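Local atomic coordinates of putative phosphohistidine phosphatase SixA (Agrobacterium tumefaciens, PDB entry 2RFL), a protein that probably hydrolyses phosphohistidine in proteins, as a putative SixA-type member of the histidine phosphatase superfamily. Residues E40-I44 / P141-L145; N116-E120 / S138-T142. All blocks are in the same frame, centred on the assembly; numbering follows the deposited sequence.

Contact 1: E40-I44 / P141-L145; sequences EAEII and PTSGL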
ATOM      1  N   GLU A  40      12.919   4.797  -5.242  1.00 50.49           N
ATOM      2  CA  GLU A  40      11.850   3.948  -5.760  1.00 51.67           C
ATOM      3  C   GLU A  40      10.473   4.506  -5.408  1.00 51.04           C
ATOM      4  O   GLU A  40       9.555   4.509  -6.220  1.00 50.47           O
ATOM      5  CB  GLU A  40      11.866   2.612  -5.030  1.00 52.32           C
ATOM      6  CG  GLU A  40      12.766   1.508  -5.474  1.00 57.51           C
ATOM      7  CD  GLU A  40      12.601   0.232  -4.571  1.00 60.76           C
ATOM      8  OE1 GLU A  40      11.752   0.206  -3.632  1.00 56.20           O
ATOM      9  OE2 GLU A  40      13.358  -0.745  -4.809  1.00 65.55           O
ATOM     10  N   ALA A  41      10.317   4.884  -4.148  1.00 50.07           N
ATOM     11  CA  ALA A  41       9.055   5.356  -3.666  1.00 49.73           C
ATOM     12  C   ALA A  41       8.689   6.651  -4.366  1.00 49.38           C
ATOM     13  O   ALA A  41       7.533   6.875  -4.691  1.00 48.40           O
ATOM     14  CB  ALA A  41       9.094   5.534  -2.154  1.00 50.38           C
ATOM     15  N   GLU A  42       9.682   7.500  -4.604  1.00 49.38           N
ATOM     16  CA  GLU A  42       9.482   8.621  -5.532  1.00 49.62           C
ATOM     17  C   GLU A  42       9.089   8.183  -6.965  1.00 47.81           C
ATOM     18  O   GLU A  42       8.078   8.658  -7.474  1.00 46.88           O
ATOM     19  CB  GLU A  42      10.652   9.608  -5.517  1.00 50.30           C
ATOM     20  CG  GLU A  42      10.270  10.964  -6.056  1.00 54.00           C
ATOM     21  CD  GLU A  42      10.663  12.101  -5.124  1.00 57.72           C
ATOM     22  OE1 GLU A  42      11.768  12.659  -5.312  1.00 56.70           O
ATOM     23  OE2 GLU A  42       9.869  12.417  -4.199  1.00 57.64           O
ATOM     24  N   ILE A  43       9.856   7.278  -7.580  1.00 45.88           N
ATOM     25  CA  ILE A  43       9.580   6.824  -8.947  1.00 45.20           C
ATOM     26  C   ILE A  43       8.126   6.345  -9.025  1.00 44.09           C
ATOM     27  O   ILE A  43       7.358   6.789  -9.875  1.00 43.57           O
ATOM     28  CB  ILE A  43      10.586   5.705  -9.439  1.00 45.87           C
ATOM     29  CG1 ILE A  43      11.956   6.265  -9.846  1.00 43.60           C
ATOM     30  CG2 ILE A  43      10.033   4.940 -10.651  1.00 45.50           C
ATOM     31  CD1 ILE A  43      12.585   7.291  -8.900  1.00 41.87           C
ATOM     32  N   ILE A  44       7.747   5.504  -8.077  1.00 42.62           N
ATOM     33  CA  ILE A  44       6.420   4.871  -8.018  1.00 42.37           C
ATOM     34  C   ILE A  44       5.263   5.842  -7.665  1.00 41.02           C
ATOM     35  O   ILE A  44       4.276   5.900  -8.372  1.00 40.24           O
ATOM     36  CB  ILE A  44       6.451   3.610  -7.080  1.00 41.36           C
ATOM     37  CG1 ILE A  44       7.516   2.583  -7.536  1.00 41.85           C
ATOM     38  CG2 ILE A  44       5.019   2.996  -6.873  1.00 44.81           C
ATOM     39  CD1 ILE A  44       7.315   1.944  -8.894  1.00 43.67           C
ATOM     40  N   PRO A 141       6.617  -6.865  -3.690  1.00 42.70           N
ATOM     41  CA  PRO A 141       7.849  -6.106  -3.510  1.00 41.99           C
ATOM     42  C   PRO A 141       7.680  -4.751  -2.765  1.00 41.36           C
ATOM     43  O   PRO A 141       6.550  -4.273  -2.569  1.00 39.75           O
ATOM     44  CB  PRO A 141       8.321  -5.891  -4.962  1.00 42.76           C
ATOM     45  CG  PRO A 141       7.051  -5.863  -5.783  1.00 41.84           C
ATOM     46  CD  PRO A 141       6.130  -6.822  -5.091  1.00 42.83           C
ATOM     47  N   THR A 142       8.806  -4.159  -2.359  1.00 41.05           N
ATOM     48  CA  THR A 142       8.814  -2.865  -1.690  1.00 40.78           C
ATOM     49  C   THR A 142       8.441  -1.752  -2.628  1.00 39.89           C
ATOM     50  O   THR A 142       8.930  -1.687  -3.740  1.00 40.76           O
ATOM     51  CB  THR A 142      10.182  -2.485  -1.100  1.00 41.51           C
ATOM     52  OG1 THR A 142      11.193  -2.507  -2.127  1.00 40.55           O
ATOM     53  CG2 THR A 142      10.530  -3.376   0.088  1.00 41.38           C
ATOM     54  N   SER A 143       7.617  -0.839  -2.148  1.00 38.82           N
ATOM     55  CA  SER A 143       6.956   0.195  -2.995  1.00 37.97           C
ATOM     56  C   SER A 143       6.197  -0.339  -4.200  1.00 36.56           C
ATOM     57  O   SER A 143       6.052   0.385  -5.191  1.00 34.68           O
ATOM     58  CB  SER A 143       7.888   1.320  -3.419  1.00 38.14           C
ATOM     59  OG  SER A 143       7.060   2.397  -3.829  1.00 39.76           O
ATOM     60  N   GLY A 144       5.709  -1.595  -4.083  1.00 35.62           N
ATOM     61  CA  GLY A 144       4.778  -2.213  -5.043  1.00 35.08           C
ATOM     62  C   GLY A 144       3.368  -1.700  -4.785  1.00 34.48           C
ATOM     63  O   GLY A 144       2.923  -1.630  -3.648  1.00 34.27           O
ATOM     64  N   LEU A 145       2.674  -1.293  -5.834  1.00 34.21           N
ATOM     65  CA  LEU A 145       1.306  -0.760  -5.707  1.00 32.81           C
ATOM     66  C   LEU A 145       0.255  -1.528  -6.525  1.00 32.98           C
ATOM     67  O   LEU A 145       0.210  -1.436  -7.753  1.00 32.97           O
ATOM     68  CB  LEU A 145       1.270   0.711  -6.087  1.00 31.25           C
ATOM     69  CG  LEU A 145      -0.056   1.446  -6.264  1.00 29.64           C
ATOM     70  CD1 LEU A 145      -0.630   1.808  -4.877  1.00 24.71           C
ATOM     71  CD2 LEU A 145       0.129   2.704  -7.170  1.00 23.88           C
TER

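Contact 2: N116-E120 / S138-T142; sequences NPTME and SGFPT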
ATOM      1  N   ASN A 116       4.635  -6.401   4.606  1.00 32.05           N
ATOM      2  CA  ASN A 116       4.577  -7.857   4.474  1.00 32.29           C
ATOM      3  C   ASN A 116       4.722  -8.546   5.847  1.00 32.25           C
ATOM      4  O   ASN A 116       5.390  -8.010   6.711  1.00 32.69           O
ATOM      5  CB  ASN A 116       5.685  -8.334   3.514  1.00 32.42           C
ATOM      6  CG  ASN A 116       5.225  -8.408   2.047  1.00 33.87           C
ATOM      7  OD1 ASN A 116       4.039  -8.266   1.720  1.00 35.29           O
ATOM      8  ND2 ASN A 116       6.171  -8.660   1.163  1.00 36.97           N
ATOM      9  N   PRO A 117       4.128  -9.743   6.051  1.00 32.18           N
ATOM     10  CA  PRO A 117       3.271 -10.567   5.198  1.00 32.60           C
ATOM     11  C   PRO A 117       1.859 -10.019   5.083  1.00 32.89           C
ATOM     12  O   PRO A 117       1.137 -10.422   4.170  1.00 33.86           O
ATOM     13  CB  PRO A 117       3.176 -11.906   5.950  1.00 32.16           C
ATOM     14  CG  PRO A 117       3.855 -11.766   7.175  1.00 30.41           C
ATOM     15  CD  PRO A 117       4.364 -10.395   7.356  1.00 33.04           C
ATOM     16  N   THR A 118       1.462  -9.146   6.012  1.00 32.35           N
ATOM     17  CA  THR A 118       0.107  -8.609   6.016  1.00 32.83           C
ATOM     18  C   THR A 118      -0.346  -7.989   4.689  1.00 32.31           C
ATOM     19  O   THR A 118      -1.477  -8.163   4.288  1.00 32.59           O
ATOM     20  CB  THR A 118      -0.055  -7.598   7.131  1.00 32.49           C
ATOM     21  OG1 THR A 118       0.813  -7.974   8.201  1.00 35.01           O
ATOM     22  CG2 THR A 118      -1.511  -7.532   7.615  1.00 30.41           C
HETATM   23  N   MSE A 119       0.530  -7.256   4.028  1.00 32.97           N
HETATM   24  CA  MSE A 119       0.185  -6.618   2.752  1.00 33.84           C
HETATM   25  C   MSE A 119      -0.097  -7.670   1.658  1.00 33.46           C
HETATM   26  O   MSE A 119      -1.164  -7.653   1.038  1.00 31.88           O
HETATM   27  CB  MSE A 119       1.276  -5.601   2.324  1.00 33.49           C
HETATM   28  CG  MSE A 119       0.816  -4.546   1.262  1.00 36.06           C
HETATM   29 SE   MSE A 119      -0.848  -3.515   1.690  0.95 46.98          SE
HETATM   30  CE  MSE A 119      -0.224  -2.514   3.266  1.00 41.09           C
ATOM     31  N   GLU A 120       0.869  -8.576   1.447  1.00 34.51           N
ATOM     32  CA  GLU A 120       0.703  -9.731   0.538  1.00 35.01           C
ATOM     33  C   GLU A 120      -0.548 -10.548   0.883  1.00 33.48           C
ATOM     34  O   GLU A 120      -1.296 -10.925  -0.015  1.00 32.95           O
ATOM     35  CB  GLU A 120       1.962 -10.627   0.508  1.00 36.00           C
ATOM     36  CG  GLU A 120       2.155 -11.395  -0.815  1.00 41.03           C
ATOM     37  CD  GLU A 120       3.534 -12.112  -0.960  1.00 46.96           C
ATOM     38  OE1 GLU A 120       4.567 -11.580  -0.492  1.00 48.51           O
ATOM     39  OE2 GLU A 120       3.578 -13.226  -1.551  1.00 50.10           O
ATOM     40  N   SER A 138       7.530 -13.689  -7.577  1.00 59.52           N
ATOM     41  CA  SER A 138       8.404 -13.562  -6.412  1.00 58.75           C
ATOM     42  C   SER A 138       7.825 -12.750  -5.245  1.00 56.95           C
ATOM     43  O   SER A 138       8.566 -12.275  -4.385  1.00 56.97           O
ATOM     44  CB  SER A 138       9.773 -13.030  -6.837  1.00 59.35           C
ATOM     45  OG  SER A 138       9.630 -11.917  -7.688  1.00 58.11           O
ATOM     46  N   GLY A 139       6.507 -12.603  -5.199  1.00 54.86           N
ATOM     47  CA  GLY A 139       5.863 -11.960  -4.060  1.00 52.63           C
ATOM     48  C   GLY A 139       5.669 -10.462  -4.194  1.00 50.46           C
ATOM     49  O   GLY A 139       5.931  -9.900  -5.252  1.00 50.99           O
ATOM     50  N   PHE A 140       5.224  -9.828  -3.109  1.00 47.76           N
ATOM     51  CA  PHE A 140       4.792  -8.419  -3.097  1.00 44.76           C
ATOM     52  C   PHE A 140       5.984  -7.520  -2.691  1.00 44.00           C
ATOM     53  O   PHE A 140       6.345  -7.442  -1.497  1.00 43.62           O
ATOM     54  CB  PHE A 140       3.609  -8.286  -2.130  1.00 43.53           C
ATOM     55  CG  PHE A 140       2.778  -7.058  -2.307  1.00 40.00           C
ATOM     56  CD1 PHE A 140       3.351  -5.785  -2.306  1.00 38.52           C
ATOM     57  CD2 PHE A 140       1.394  -7.166  -2.417  1.00 37.69           C
ATOM     58  CE1 PHE A 140       2.586  -4.622  -2.439  1.00 35.24           C
ATOM     59  CE2 PHE A 140       0.605  -6.018  -2.553  1.00 37.24           C
ATOM     60  CZ  PHE A 140       1.226  -4.727  -2.564  1.00 36.69           C
ATOM     61  N   PRO A 141       6.617  -6.865  -3.690  1.00 42.70           N
ATOM     62  CA  PRO A 141       7.849  -6.106  -3.510  1.00 41.99           C
ATOM     63  C   PRO A 141       7.680  -4.751  -2.765  1.00 41.36           C
ATOM     64  O   PRO A 141       6.550  -4.273  -2.569  1.00 39.75           O
ATOM     65  CB  PRO A 141       8.321  -5.891  -4.962  1.00 42.76           C
ATOM     66  CG  PRO A 141       7.051  -5.863  -5.783  1.00 41.84           C
ATOM     67  CD  PRO A 141       6.130  -6.822  -5.091  1.00 42.83           C
ATOM     68  N   THR A 142       8.806  -4.159  -2.359  1.00 41.05           N
ATOM     69  CA  THR A 142       8.814  -2.865  -1.690  1.00 40.78           C
ATOM     70  C   THR A 142       8.441  -1.752  -2.628  1.00 39.89           C
ATOM     71  O   THR A 142       8.930  -1.687  -3.740  1.00 40.76           O
ATOM     72  CB  THR A 142      10.182  -2.485  -1.100  1.00 41.51           C
ATOM     73  OG1 THR A 142      11.193  -2.507  -2.127  1.00 40.55           O
ATOM     74  CG2 THR A 142      10.530  -3.376   0.088  1.00 41.38           C
TER
HETATM   75  O   HOH W   1       6.923  -9.976  -1.181  1.00 60.52           O

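Contact 1: E40-I44 / P141-L145
Ala41 and Ser143 bring the two backbones to 5.6 Å between CA atoms, where a type II beta turn from Pro141 to Gly144, closed by the bond from Gly144 N to Pro141 O (3.2 Å), presents its corner to the helix. Ser143 sits at that corner with a positive phi of 53° and aims its side chain at the helix. Its OG, set opposite the backbone N (chi1 -162°), lodges among carbon atoms: it lies 3.5 Å from Ile44 CB and 3.6 Å from Ala41 CA. This hydroxyl is buried and has no polar partner in the model. Ile44 also reaches the turn's backbone, with its CG2 methyl 3.3 Å from Ser143 O. The helix is 35-51 and the turn leads straight into strand 145-149, so one helix of an outer layer of the alpha-beta-alpha sandwich packs here on the connection entering the central sheet. Behind the turn, Ser143 and Gly144 form backbone hydrogen bonds with His16 and Arg15, the Arg-His pair of the family signature, at the end of strand 10-15 and just beyond it. One polar link spans the contact. Thr142 OG1 donates to Glu40 OE1 at 3.2 Å, meeting the syn lone pair of the carboxylate, and the two side chains cross at about a right angle. The Glu40 chain runs extended beyond CG to get there. The same OE1 comes within 3.4 Å of Thr142 O, but both are acceptors and no bond forms. At the strand end the packing thins to one apolar touch, Ile44 CG2 to Leu145 CB at 4.5 Å.

Contact 2: N116-E120 / S138-T142
Phe140 drives its ring against Met119 and Glu120 of helix 118-127, and this is the tightly packed part of the contact. Met119, a selenomethionine, lays its CG over one face of the ring in a CH-pi contact, offset toward the rim and 3.9 Å from CZ of Phe140. Its chain then bends so that the selenium end leads away from the loop. Glu120 slides past Phe140 in the reverse direction, its CG 3.7 Å from Phe140 CB. Elsewhere the ring meets Phe166 edge-to-face and touches Leu13 of strand 10-15, which joins it to the hydrophobic interior. Asn116 uses both ends of its amide, whose plane stands 86° from the ring. OD1 accepts from Glu120 N at 3.2 Å, tying the loop to the helix that follows, while ND2 donates to Phe140 O at 2.9 Å. That bond lies in the carbonyl plane but leaves Asn116's own amide plane by 31°. Asn116 follows strand 109-114 in a loop that in histidine phosphatases carries a second active-site histidine, and the cis peptide before Pro117 turns the chain there into the helix. Arg15 NH1 also donates to Phe140 O, as does water 1 at 2.6 Å, so three donors converge on one carbonyl oxygen. The partly exposed side is looser. Glu120 OE1 takes a weak bond from Phe140 N, 3.2 Å long, and also accepts from water 1. That water accepts weakly from Asn116 ND2, so it bridges Asn116, Glu120 and Phe140 alongside their direct bonds. Gly139 offers just its CA to the carboxylate, 3.6 Å from Glu120 OE2.

From the N terminus, the chain runs through strand 10-15 into helix 35-51, which supplies the first half of contact 1. It then lays down strands 57-60, 82-85 and 109-114 with their helices before 116-120 opens contact 2. Helices 118-127 and 129-135 follow, and the chain returns through 138-142, closing the short loop of contact 2; a few residues later 141-145 closes the long loop of contact 1. The short closure nests inside the long one, and both end on the same connection, sharing Pro141 and Thr142. That connection, leading into strand 145-149, thus ties helix 35-51 to helix 118-127 alongside Arg15, which it touches in both contacts.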